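Local atomic coordinates of DUF871 domain-containing protein (Enterococcus faecalis, PDB entry 2P0O), a protein that is of unproven function but is probably a 6-phospho-N-acetylmuramidase, cleaving phosphorylated muramic-acid sugars during cell-wall recycling. Residues Asp18-Ile23 with Gly56-Ala61; Glu105-Ala110 with Ile116-Ser121; Leu266-Asp271 with Ile349-Gln354. All coordinates share one frame; numbering follows the deposited sequence.

Contact 1 of 3, residues Asp18-Ile23 with Gly56-Ala61; sequences DTIIYI and GAIAKA
A small apolar helix-helix contact, in which Ile58 meets Ile20 and Ile23, joins the first two long helices on the outside of the barrel. Ile20 and Ile23 stand three residues apart on helix 17-28 and offer neighbouring branches to the single isoleucine that helix 48-62 sends across. The CD1 methyl of Ile58 comes up to CG1 of Ile20 at 3.7 Å, while its CG2 branch rests 3.9 Å from CG2 of Ile23. This division of labour follows from the first torsion of Ile58 (chi1 -53°): CG2 is anti to the backbone N and CG1 anti to the carbonyl carbon, and the two branches therefore diverge to different partners. Both meetings are crossings of side chains at about a right angle, so each is a local touch of methyl and methylene groups. The closest backbone approach, between the CA atoms of Ile20 and Ile58, is 7.6 Å, and only 147 Å² is buried in total. No hydrogen bond spans the pair. Ile23 is the more deeply set, reaching Ile7 of strand 4-8 as well as Val9 and Met64, whereas Ile20 leans on Ile15 near the start of its helix. Such aliphatic packing between consecutive helices, here 17-28 and 48-62 outside the parallel strands, is characteristic of the (beta/alpha)8 or TIM barrel.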
ATOM      1  N   ASP A  18      -9.552  -1.962  19.409  1.00 59.94           N
ATOM      2  CA  ASP A  18      -9.508  -1.389  18.084  1.00 60.55           C
ATOM      3  C   ASP A  18      -8.317  -1.911  17.290  1.00 59.15           C
ATOM      4  O   ASP A  18      -8.483  -2.335  16.171  1.00 58.35           O
ATOM      5  CB  ASP A  18      -9.567   0.147  18.122  1.00 60.48           C
ATOM      6  CG  ASP A  18     -10.903   0.649  18.702  1.00 62.88           C
ATOM      7  OD1 ASP A  18     -11.890  -0.127  18.704  1.00 59.06           O
ATOM      8  OD2 ASP A  18     -10.966   1.803  19.179  1.00 66.68           O
ATOM      9  N   THR A  19      -7.148  -1.972  17.910  1.00 58.29           N
ATOM     10  CA  THR A  19      -5.965  -2.492  17.244  1.00 57.48           C
ATOM     11  C   THR A  19      -6.087  -3.962  16.829  1.00 56.72           C
ATOM     12  O   THR A  19      -5.740  -4.322  15.694  1.00 56.48           O
ATOM     13  CB  THR A  19      -4.708  -2.221  18.090  1.00 57.73           C
ATOM     14  OG1 THR A  19      -4.564  -0.800  18.218  1.00 57.71           O
ATOM     15  CG2 THR A  19      -3.453  -2.811  17.434  1.00 58.48           C
ATOM     16  N   ILE A  20      -6.585  -4.792  17.736  1.00 55.81           N
ATOM     17  CA  ILE A  20      -6.870  -6.203  17.458  1.00 55.72           C
ATOM     18  C   ILE A  20      -7.921  -6.355  16.331  1.00 55.79           C
ATOM     19  O   ILE A  20      -7.685  -7.068  15.347  1.00 55.45           O
ATOM     20  CB  ILE A  20      -7.240  -6.958  18.771  1.00 56.30           C
ATOM     21  CG1 ILE A  20      -6.022  -6.975  19.702  1.00 54.99           C
ATOM     22  CG2 ILE A  20      -7.745  -8.377  18.495  1.00 55.03           C
ATOM     23  CD1 ILE A  20      -6.337  -7.326  21.142  1.00 61.71           C
ATOM     24  N   ILE A  21      -9.058  -5.673  16.464  1.00 55.95           N
ATOM     25  CA  ILE A  21     -10.066  -5.600  15.386  1.00 55.66           C
ATOM     26  C   ILE A  21      -9.404  -5.279  14.038  1.00 55.42           C
ATOM     27  O   ILE A  21      -9.580  -6.006  13.052  1.00 54.93           O
ATOM     28  CB  ILE A  21     -11.201  -4.595  15.723  1.00 55.31           C
ATOM     29  CG1 ILE A  21     -12.097  -5.177  16.805  1.00 57.10           C
ATOM     30  CG2 ILE A  21     -12.075  -4.320  14.514  1.00 55.67           C
ATOM     31  CD1 ILE A  21     -12.827  -4.139  17.658  1.00 59.95           C
ATOM     32  N   TYR A  22      -8.614  -4.203  14.028  1.00 55.50           N
ATOM     33  CA  TYR A  22      -7.850  -3.781  12.879  1.00 55.08           C
ATOM     34  C   TYR A  22      -6.950  -4.861  12.279  1.00 54.80           C
ATOM     35  O   TYR A  22      -6.971  -5.086  11.048  1.00 54.88           O
ATOM     36  CB  TYR A  22      -7.008  -2.561  13.252  1.00 55.17           C
ATOM     37  CG  TYR A  22      -6.080  -2.065  12.140  1.00 55.84           C
ATOM     38  CD1 TYR A  22      -6.579  -1.465  10.974  1.00 54.23           C
ATOM     39  CD2 TYR A  22      -4.688  -2.168  12.278  1.00 56.97           C
ATOM     40  CE1 TYR A  22      -5.688  -0.985   9.955  1.00 54.44           C
ATOM     41  CE2 TYR A  22      -3.806  -1.711  11.288  1.00 55.25           C
ATOM     42  CZ  TYR A  22      -4.302  -1.110  10.139  1.00 55.98           C
ATOM     43  OH  TYR A  22      -3.388  -0.653   9.187  1.00 56.46           O
ATOM     44  N   ILE A  23      -6.125  -5.476  13.124  1.00 54.23           N
ATOM     45  CA  ILE A  23      -5.189  -6.514  12.675  1.00 54.64           C
ATOM     46  C   ILE A  23      -5.942  -7.671  11.969  1.00 54.27           C
ATOM     47  O   ILE A  23      -5.610  -8.069  10.837  1.00 54.14           O
ATOM     48  CB  ILE A  23      -4.319  -7.042  13.847  1.00 54.57           C
ATOM     49  CG1 ILE A  23      -3.320  -5.975  14.307  1.00 54.47           C
ATOM     50  CG2 ILE A  23      -3.577  -8.314  13.436  1.00 54.39           C
ATOM     51  CD1 ILE A  23      -2.687  -6.276  15.680  1.00 54.09           C
ATOM     52  N   GLY A  56       2.486 -11.390  19.314  1.00 62.76           N
ATOM     53  CA  GLY A  56       2.838 -12.696  18.741  1.00 62.28           C
ATOM     54  C   GLY A  56       1.686 -13.682  18.779  1.00 62.17           C
ATOM     55  O   GLY A  56       1.522 -14.489  17.838  1.00 62.09           O
ATOM     56  N   ALA A  57       0.872 -13.602  19.843  1.00 61.95           N
ATOM     57  CA  ALA A  57      -0.283 -14.489  19.976  1.00 62.99           C
ATOM     58  C   ALA A  57      -1.305 -14.165  18.895  1.00 63.17           C
ATOM     59  O   ALA A  57      -1.798 -15.059  18.199  1.00 63.04           O
ATOM     60  CB  ALA A  57      -0.902 -14.399  21.373  1.00 62.77           C
ATOM     61  N   ILE A  58      -1.590 -12.878  18.732  1.00 63.59           N
ATOM     62  CA  ILE A  58      -2.468 -12.438  17.661  1.00 63.98           C
ATOM     63  C   ILE A  58      -1.924 -12.906  16.294  1.00 63.75           C
ATOM     64  O   ILE A  58      -2.650 -13.519  15.515  1.00 63.56           O
ATOM     65  CB  ILE A  58      -2.685 -10.908  17.710  1.00 64.66           C
ATOM     66  CG1 ILE A  58      -3.151 -10.498  19.106  1.00 65.77           C
ATOM     67  CG2 ILE A  58      -3.721 -10.471  16.680  1.00 65.03           C
ATOM     68  CD1 ILE A  58      -2.925  -9.025  19.392  1.00 69.40           C
ATOM     69  N   ALA A  59      -0.645 -12.655  16.028  1.00 63.37           N
ATOM     70  CA  ALA A  59      -0.040 -13.008  14.735  1.00 63.36           C
ATOM     71  C   ALA A  59       0.037 -14.514  14.445  1.00 63.20           C
ATOM     72  O   ALA A  59      -0.203 -14.935  13.317  1.00 63.37           O
ATOM     73  CB  ALA A  59       1.331 -12.387  14.608  1.00 62.94           C
ATOM     74  N   LYS A  60       0.406 -15.311  15.437  1.00 62.95           N
ATOM     75  CA  LYS A  60       0.400 -16.765  15.265  1.00 63.95           C
ATOM     76  C   LYS A  60      -0.991 -17.282  14.876  1.00 64.00           C
ATOM     77  O   LYS A  60      -1.116 -18.068  13.938  1.00 64.70           O
ATOM     78  CB  LYS A  60       0.894 -17.497  16.529  1.00 63.56           C
ATOM     79  CG  LYS A  60       2.415 -17.633  16.638  1.00 63.52           C
ATOM     80  CD  LYS A  60       2.900 -17.563  18.101  1.00 63.13           C
ATOM     81  CE  LYS A  60       2.639 -18.833  18.860  1.00 66.08           C
ATOM     82  NZ  LYS A  60       2.876 -18.646  20.349  1.00 66.65           N
ATOM     83  N   ALA A  61      -2.020 -16.826  15.594  1.00 63.81           N
ATOM     84  CA  ALA A  61      -3.409 -17.242  15.360  1.00 63.74           C
ATOM     85  C   ALA A  61      -3.907 -16.778  14.001  1.00 63.61           C
ATOM     86  O   ALA A  61      -4.683 -17.443  13.322  1.00 63.49           O
ATOM     87  CB  ALA A  61      -4.305 -16.688  16.449  1.00 63.67           C
TER

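Contact 2 of 3, residues Glu105-Ala110 with Ile116-Ser121; sequences EQMAHA and IGLNAS
Within the beta-alpha-beta unit formed by strand 95-98, helix 104-111 and strand 115-119, Met107 and Ala110 of the helix pack on Ile116 of the returning strand. The two short axes pass 9.5 Å apart with an angle of 140° between their directions, the roughly reversed course expected where a helix leads into the next barrel strand. Ile116 serves both helical residues by dividing its branches. With chi1 at -70°, CG2 is anti to the backbone N and lies beside Met107, 4.2 Å from its CG. The other branch meets the helix backbone at the Met107 carbonyl: CG1 is 3.6 Å from Met107 O, and CD1 ends 4.0 Å from Ala110 CB. Met107 is present as selenomethionine, and the placement of its terminal CE near Leu118 is itself doubtful. Away from the interface, Glu105 O accepts from both N and ND1 of His109, which reach it from opposite faces of its carbonyl plane. At the end of the strand, Asn119 OD1 accepts from Ser121 N at 3.1 Å, making an Asx turn. Around this buried core, Met107 also touches Leu131 of helix 125-133 and Ala110 touches Phe82, while backbone hydrogen bonds join Gly117 to Leu96 on one neighbouring strand and Ile116 to Glu142 on the next.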
ATOM      1  N   GLU A 105      28.166 -10.781  11.239  1.00 58.65           N
ATOM      2  CA  GLU A 105      28.380 -12.196  11.488  1.00 59.00           C
ATOM      3  C   GLU A 105      27.257 -12.861  12.294  1.00 58.63           C
ATOM      4  O   GLU A 105      26.815 -13.966  11.959  1.00 58.14           O
ATOM      5  CB  GLU A 105      29.723 -12.403  12.188  1.00 59.01           C
ATOM      6  CG  GLU A 105      30.078 -13.860  12.402  1.00 59.93           C
ATOM      7  CD  GLU A 105      31.192 -14.052  13.411  1.00 62.29           C
ATOM      8  OE1 GLU A 105      31.905 -13.067  13.727  1.00 62.57           O
ATOM      9  OE2 GLU A 105      31.366 -15.203  13.883  1.00 63.27           O
ATOM     10  N   GLN A 106      26.814 -12.195  13.358  1.00 58.77           N
ATOM     11  CA  GLN A 106      25.680 -12.676  14.139  1.00 59.27           C
ATOM     12  C   GLN A 106      24.447 -12.763  13.256  1.00 59.62           C
ATOM     13  O   GLN A 106      23.691 -13.744  13.300  1.00 59.73           O
ATOM     14  CB  GLN A 106      25.411 -11.735  15.306  1.00 59.14           C
ATOM     15  CG  GLN A 106      26.374 -11.920  16.466  1.00 59.40           C
ATOM     16  CD  GLN A 106      26.252 -10.796  17.453  1.00 59.36           C
ATOM     17  OE1 GLN A 106      26.442  -9.634  17.104  1.00 61.37           O
ATOM     18  NE2 GLN A 106      25.906 -11.122  18.684  1.00 58.81           N
HETATM   19  N   MSE A 107      24.284 -11.733  12.437  1.00 59.60           N
HETATM   20  CA  MSE A 107      23.168 -11.606  11.530  1.00 60.42           C
HETATM   21  C   MSE A 107      23.117 -12.701  10.484  1.00 59.06           C
HETATM   22  O   MSE A 107      22.039 -13.201  10.182  1.00 58.49           O
HETATM   23  CB  MSE A 107      23.195 -10.240  10.869  1.00 61.05           C
HETATM   24  CG  MSE A 107      22.517  -9.185  11.714  1.00 67.57           C
HETATM   25 SE   MSE A 107      22.576  -7.376  10.924  1.00 85.66          SE
HETATM   26  CE  MSE A 107      22.723  -7.832   9.025  1.00 83.03           C
ATOM     27  N   ALA A 108      24.276 -13.053   9.935  1.00 58.33           N
ATOM     28  CA  ALA A 108      24.382 -14.138   8.967  1.00 58.27           C
ATOM     29  C   ALA A 108      23.934 -15.458   9.595  1.00 57.92           C
ATOM     30  O   ALA A 108      23.052 -16.135   9.056  1.00 58.02           O
ATOM     31  CB  ALA A 108      25.807 -14.243   8.446  1.00 58.44           C
ATOM     32  N   HIS A 109      24.523 -15.793  10.747  1.00 57.15           N
ATOM     33  CA  HIS A 109      24.138 -16.968  11.520  1.00 56.82           C
ATOM     34  C   HIS A 109      22.660 -17.002  11.837  1.00 56.20           C
ATOM     35  O   HIS A 109      22.032 -18.063  11.753  1.00 56.64           O
ATOM     36  CB  HIS A 109      24.923 -17.044  12.830  1.00 57.46           C
ATOM     37  CG  HIS A 109      26.313 -17.580  12.673  1.00 58.66           C
ATOM     38  ND1 HIS A 109      27.281 -16.937  11.930  1.00 60.35           N
ATOM     39  CD2 HIS A 109      26.903 -18.691  13.176  1.00 61.34           C
ATOM     40  CE1 HIS A 109      28.407 -17.628  11.977  1.00 61.13           C
ATOM     41  NE2 HIS A 109      28.205 -18.697  12.728  1.00 62.16           N
ATOM     42  N   ALA A 110      22.104 -15.850  12.200  1.00 54.86           N
ATOM     43  CA  ALA A 110      20.710 -15.775  12.574  1.00 53.91           C
ATOM     44  C   ALA A 110      19.775 -15.923  11.364  1.00 53.50           C
ATOM     45  O   ALA A 110      18.586 -16.249  11.529  1.00 53.29           O
ATOM     46  CB  ALA A 110      20.422 -14.493  13.346  1.00 53.54           C
ATOM     47  N   ILE A 116      15.984 -11.620   8.606  1.00 55.10           N
ATOM     48  CA  ILE A 116      16.849 -10.532   9.059  1.00 54.40           C
ATOM     49  C   ILE A 116      16.534  -9.247   8.285  1.00 54.43           C
ATOM     50  O   ILE A 116      16.576  -9.220   7.054  1.00 54.47           O
ATOM     51  CB  ILE A 116      18.340 -10.947   8.963  1.00 54.71           C
ATOM     52  CG1 ILE A 116      18.664 -12.023  10.021  1.00 53.90           C
ATOM     53  CG2 ILE A 116      19.286  -9.742   9.102  1.00 54.95           C
ATOM     54  CD1 ILE A 116      18.391 -11.599  11.484  1.00 53.60           C
ATOM     55  N   GLY A 117      16.162  -8.207   9.023  1.00 53.90           N
ATOM     56  CA  GLY A 117      15.866  -6.909   8.447  1.00 53.77           C
ATOM     57  C   GLY A 117      17.152  -6.120   8.307  1.00 54.05           C
ATOM     58  O   GLY A 117      17.920  -5.991   9.260  1.00 52.90           O
ATOM     59  N   LEU A 118      17.399  -5.630   7.097  1.00 54.47           N
ATOM     60  CA  LEU A 118      18.483  -4.683   6.838  1.00 55.50           C
ATOM     61  C   LEU A 118      17.889  -3.292   6.571  1.00 56.48           C
ATOM     62  O   LEU A 118      16.682  -3.142   6.328  1.00 56.20           O
ATOM     63  CB  LEU A 118      19.317  -5.123   5.643  1.00 54.84           C
ATOM     64  CG  LEU A 118      19.761  -6.585   5.618  1.00 54.62           C
ATOM     65  CD1 LEU A 118      20.381  -6.886   4.265  1.00 53.37           C
ATOM     66  CD2 LEU A 118      20.759  -6.841   6.752  1.00 54.88           C
ATOM     67  N   ASN A 119      18.750  -2.292   6.637  1.00 57.31           N
ATOM     68  CA  ASN A 119      18.354  -0.939   6.360  1.00 59.10           C
ATOM     69  C   ASN A 119      18.700  -0.663   4.888  1.00 59.52           C
ATOM     70  O   ASN A 119      19.859  -0.601   4.522  1.00 59.46           O
ATOM     71  CB  ASN A 119      19.058   0.003   7.339  1.00 59.01           C
ATOM     72  CG  ASN A 119      18.671   1.470   7.129  1.00 61.97           C
ATOM     73  OD1 ASN A 119      18.245   1.870   6.041  1.00 63.86           O
ATOM     74  ND2 ASN A 119      18.803   2.267   8.177  1.00 62.07           N
ATOM     75  N   ALA A 120      17.682  -0.548   4.043  1.00 61.22           N
ATOM     76  CA  ALA A 120      17.868  -0.382   2.592  1.00 62.46           C
ATOM     77  C   ALA A 120      18.817   0.758   2.213  1.00 64.08           C
ATOM     78  O   ALA A 120      19.622   0.611   1.292  1.00 65.26           O
ATOM     79  CB  ALA A 120      16.524  -0.236   1.890  1.00 61.89           C
ATOM     80  N   SER A 121      18.777   1.854   2.975  1.00 65.08           N
ATOM     81  CA  SER A 121      19.559   3.057   2.701  1.00 65.49           C
ATOM     82  C   SER A 121      21.016   3.015   3.149  1.00 65.55           C
ATOM     83  O   SER A 121      21.837   3.746   2.601  1.00 65.96           O
ATOM     84  CB  SER A 121      18.908   4.263   3.374  1.00 65.29           C
ATOM     85  OG  SER A 121      17.526   4.280   3.066  1.00 69.46           O
TER

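Contact 3 of 3, residues Leu266-Asp271 with Ile349-Gln354; sequences LDAARD and IKAGNQ
With CG anti to the carbonyl carbon (chi1 -84°) and a nearly extended chi2 of 173°, the Leu266 side chain brings CD2 alongside the backbone of Gly352, although its first bond starts out away from the turn. CD2 lies 3.6 Å from Gly352 CA. The reverse approach is made by Ala351, whose CB points at Leu266 and sits 3.2 Å from Leu266 O, a close methyl-to-carbonyl touch. Ala268 adds its own methyl, with Ala268 CB 4.0 Å from Ala351 CB. The loop leaving strand 260-263 thus meets the tip of a type II beta turn, Lys350 to Asn353, that leads into strand 354-359 of the C-terminal domain, which belongs by family to the cyclophilin-like group. Gly352 takes the third place of the turn with a positive phi of 73°, a conformation that favours glycine. The turn is closed twice: Asn353 N donates to Lys350 O at 3.0 Å, and the Asn353 side chain returns OD1 to Lys350 N at 2.8 Å, the donor standing above the carbonyl plane. Asn264, just after strand 260-263, adds a side-chain bond to Lys350 O and pairs through the backbone with Asn353. Further along 266-271, Arg270 NE forms a salt bridge with Asp271 OD1 at 3.0 Å, meeting that oxygen from above the carboxylate plane.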
ATOM      1  N   LEU A 266      -8.230  -3.390 -23.809  1.00 50.07           N
ATOM      2  CA  LEU A 266      -6.897  -3.953 -23.829  1.00 50.14           C
ATOM      3  C   LEU A 266      -5.904  -3.171 -24.722  1.00 50.98           C
ATOM      4  O   LEU A 266      -4.678  -3.298 -24.573  1.00 51.45           O
ATOM      5  CB  LEU A 266      -6.993  -5.387 -24.306  1.00 50.18           C
ATOM      6  CG  LEU A 266      -7.335  -6.435 -23.254  1.00 50.72           C
ATOM      7  CD1 LEU A 266      -7.551  -7.799 -23.940  1.00 50.09           C
ATOM      8  CD2 LEU A 266      -6.192  -6.517 -22.245  1.00 51.70           C
ATOM      9  N   ASP A 267      -6.403  -2.401 -25.676  1.00 50.62           N
ATOM     10  CA  ASP A 267      -5.509  -1.486 -26.353  1.00 51.67           C
ATOM     11  C   ASP A 267      -5.749  -0.122 -25.761  1.00 51.39           C
ATOM     12  O   ASP A 267      -6.553   0.657 -26.267  1.00 51.64           O
ATOM     13  CB  ASP A 267      -5.664  -1.515 -27.871  1.00 53.14           C
ATOM     14  CG  ASP A 267      -7.101  -1.461 -28.328  1.00 55.69           C
ATOM     15  OD1 ASP A 267      -8.037  -1.542 -27.512  1.00 60.00           O
ATOM     16  OD2 ASP A 267      -7.289  -1.351 -29.543  1.00 60.23           O
ATOM     17  N   ALA A 268      -5.057   0.130 -24.653  1.00 50.23           N
ATOM     18  CA  ALA A 268      -5.336   1.275 -23.796  1.00 49.17           C
ATOM     19  C   ALA A 268      -4.888   2.601 -24.409  1.00 47.60           C
ATOM     20  O   ALA A 268      -3.759   2.734 -24.843  1.00 47.70           O
ATOM     21  CB  ALA A 268      -4.668   1.073 -22.437  1.00 48.78           C
ATOM     22  N   ALA A 269      -5.782   3.579 -24.388  1.00 46.11           N
ATOM     23  CA  ALA A 269      -5.521   4.906 -24.909  1.00 44.70           C
ATOM     24  C   ALA A 269      -4.541   5.659 -24.014  1.00 44.82           C
ATOM     25  O   ALA A 269      -4.538   5.473 -22.788  1.00 44.52           O
ATOM     26  CB  ALA A 269      -6.837   5.663 -24.983  1.00 44.42           C
ATOM     27  N   ARG A 270      -3.756   6.552 -24.610  1.00 44.03           N
ATOM     28  CA  ARG A 270      -2.889   7.438 -23.854  1.00 42.99           C
ATOM     29  C   ARG A 270      -3.749   8.348 -22.970  1.00 42.88           C
ATOM     30  O   ARG A 270      -3.475   8.509 -21.796  1.00 42.22           O
ATOM     31  CB  ARG A 270      -2.057   8.300 -24.830  1.00 42.63           C
ATOM     32  CG  ARG A 270      -0.963   9.119 -24.168  1.00 43.17           C
ATOM     33  CD  ARG A 270      -0.314  10.045 -25.178  1.00 45.02           C
ATOM     34  NE  ARG A 270      -1.310  10.967 -25.722  1.00 43.67           N
ATOM     35  CZ  ARG A 270      -1.036  11.891 -26.632  1.00 43.31           C
ATOM     36  NH1 ARG A 270      -1.995  12.682 -27.064  1.00 44.86           N
ATOM     37  NH2 ARG A 270       0.198  12.030 -27.100  1.00 42.74           N
ATOM     38  N   ASP A 271      -4.799   8.930 -23.552  1.00 43.35           N
ATOM     39  CA  ASP A 271      -5.462  10.101 -22.978  1.00 44.25           C
ATOM     40  C   ASP A 271      -6.621   9.786 -22.034  1.00 44.42           C
ATOM     41  O   ASP A 271      -7.015  10.652 -21.234  1.00 44.27           O
ATOM     42  CB  ASP A 271      -6.047  10.964 -24.104  1.00 43.86           C
ATOM     43  CG  ASP A 271      -5.000  11.634 -24.932  1.00 47.36           C
ATOM     44  OD1 ASP A 271      -3.877  11.824 -24.433  1.00 51.41           O
ATOM     45  OD2 ASP A 271      -5.330  11.998 -26.089  1.00 51.07           O
ATOM     46  N   ILE A 349      -4.871   1.877 -13.574  1.00 44.25           N
ATOM     47  CA  ILE A 349      -5.862   1.164 -14.360  1.00 44.99           C
ATOM     48  C   ILE A 349      -5.278   0.977 -15.756  1.00 45.44           C
ATOM     49  O   ILE A 349      -5.290   1.886 -16.600  1.00 45.77           O
ATOM     50  CB  ILE A 349      -7.193   1.906 -14.379  1.00 44.12           C
ATOM     51  CG1 ILE A 349      -7.707   2.031 -12.956  1.00 44.12           C
ATOM     52  CG2 ILE A 349      -8.250   1.137 -15.171  1.00 45.85           C
ATOM     53  CD1 ILE A 349      -8.870   2.949 -12.844  1.00 37.87           C
ATOM     54  N   LYS A 350      -4.730  -0.200 -15.948  1.00 45.13           N
ATOM     55  CA  LYS A 350      -4.061  -0.576 -17.185  1.00 47.62           C
ATOM     56  C   LYS A 350      -5.010  -1.193 -18.214  1.00 47.14           C
ATOM     57  O   LYS A 350      -6.224  -1.368 -17.963  1.00 47.01           O
ATOM     58  CB  LYS A 350      -2.940  -1.591 -16.884  1.00 47.22           C
ATOM     59  CG  LYS A 350      -1.626  -0.922 -16.638  1.00 52.49           C
ATOM     60  CD  LYS A 350      -1.283  -0.812 -15.188  1.00 57.23           C
ATOM     61  CE  LYS A 350      -0.664   0.562 -14.927  1.00 62.91           C
ATOM     62  NZ  LYS A 350       0.445   0.919 -15.859  1.00 65.37           N
ATOM     63  N   ALA A 351      -4.430  -1.514 -19.373  1.00 47.03           N
ATOM     64  CA  ALA A 351      -5.091  -2.282 -20.419  1.00 46.61           C
ATOM     65  C   ALA A 351      -5.806  -3.485 -19.767  1.00 46.18           C
ATOM     66  O   ALA A 351      -5.195  -4.242 -18.998  1.00 46.77           O
ATOM     67  CB  ALA A 351      -4.032  -2.775 -21.475  1.00 46.91           C
ATOM     68  N   GLY A 352      -7.094  -3.641 -20.066  1.00 45.14           N
ATOM     69  CA  GLY A 352      -7.883  -4.738 -19.547  1.00 44.93           C
ATOM     70  C   GLY A 352      -8.299  -4.721 -18.095  1.00 45.64           C
ATOM     71  O   GLY A 352      -9.057  -5.593 -17.698  1.00 46.50           O
ATOM     72  N   ASN A 353      -7.835  -3.752 -17.295  1.00 45.55           N
ATOM     73  CA  ASN A 353      -8.250  -3.676 -15.891  1.00 46.29           C
ATOM     74  C   ASN A 353      -9.689  -3.183 -15.696  1.00 46.57           C
ATOM     75  O   ASN A 353     -10.152  -2.274 -16.412  1.00 46.39           O
ATOM     76  CB  ASN A 353      -7.312  -2.769 -15.054  1.00 46.82           C
ATOM     77  CG  ASN A 353      -5.920  -3.368 -14.841  1.00 48.16           C
ATOM     78  OD1 ASN A 353      -4.971  -2.642 -14.585  1.00 50.78           O
ATOM     79  ND2 ASN A 353      -5.791  -4.682 -14.989  1.00 52.41           N
ATOM     80  N   GLN A 354     -10.366  -3.751 -14.693  1.00 46.44           N
ATOM     81  CA  GLN A 354     -11.716  -3.315 -14.330  1.00 46.55           C
ATOM     82  C   GLN A 354     -11.746  -2.279 -13.245  1.00 45.76           C
ATOM     83  O   GLN A 354     -10.915  -2.274 -12.342  1.00 45.23           O
ATOM     84  CB  GLN A 354     -12.589  -4.455 -13.875  1.00 45.92           C
ATOM     85  CG  GLN A 354     -12.613  -5.604 -14.802  1.00 49.95           C
ATOM     86  CD  GLN A 354     -13.459  -6.697 -14.219  1.00 53.24           C
ATOM     87  OE1 GLN A 354     -14.650  -6.795 -14.525  1.00 54.93           O
ATOM     88  NE2 GLN A 354     -12.873  -7.490 -13.334  1.00 53.61           N
TER

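How the contacts relate
From the N terminus, the three contacts follow one another in series, none nested in or crossing another. Contact 1 closes a span of 32 residues that includes strand 33-38 and ties together two successive outer helices of the barrel. Contact 2 spans only five residues and fastens a helix to the strand that follows it, farther round the same barrel; the centres of the two contacts are 26 Å apart. Contact 3 comes after the chain has entered the C-terminal domain, where it bridges 77 residues between two loops. It lies across the centre of the chain from both others, its nearest atoms about 23 Å from contact 1 and 24 Å from contact 2.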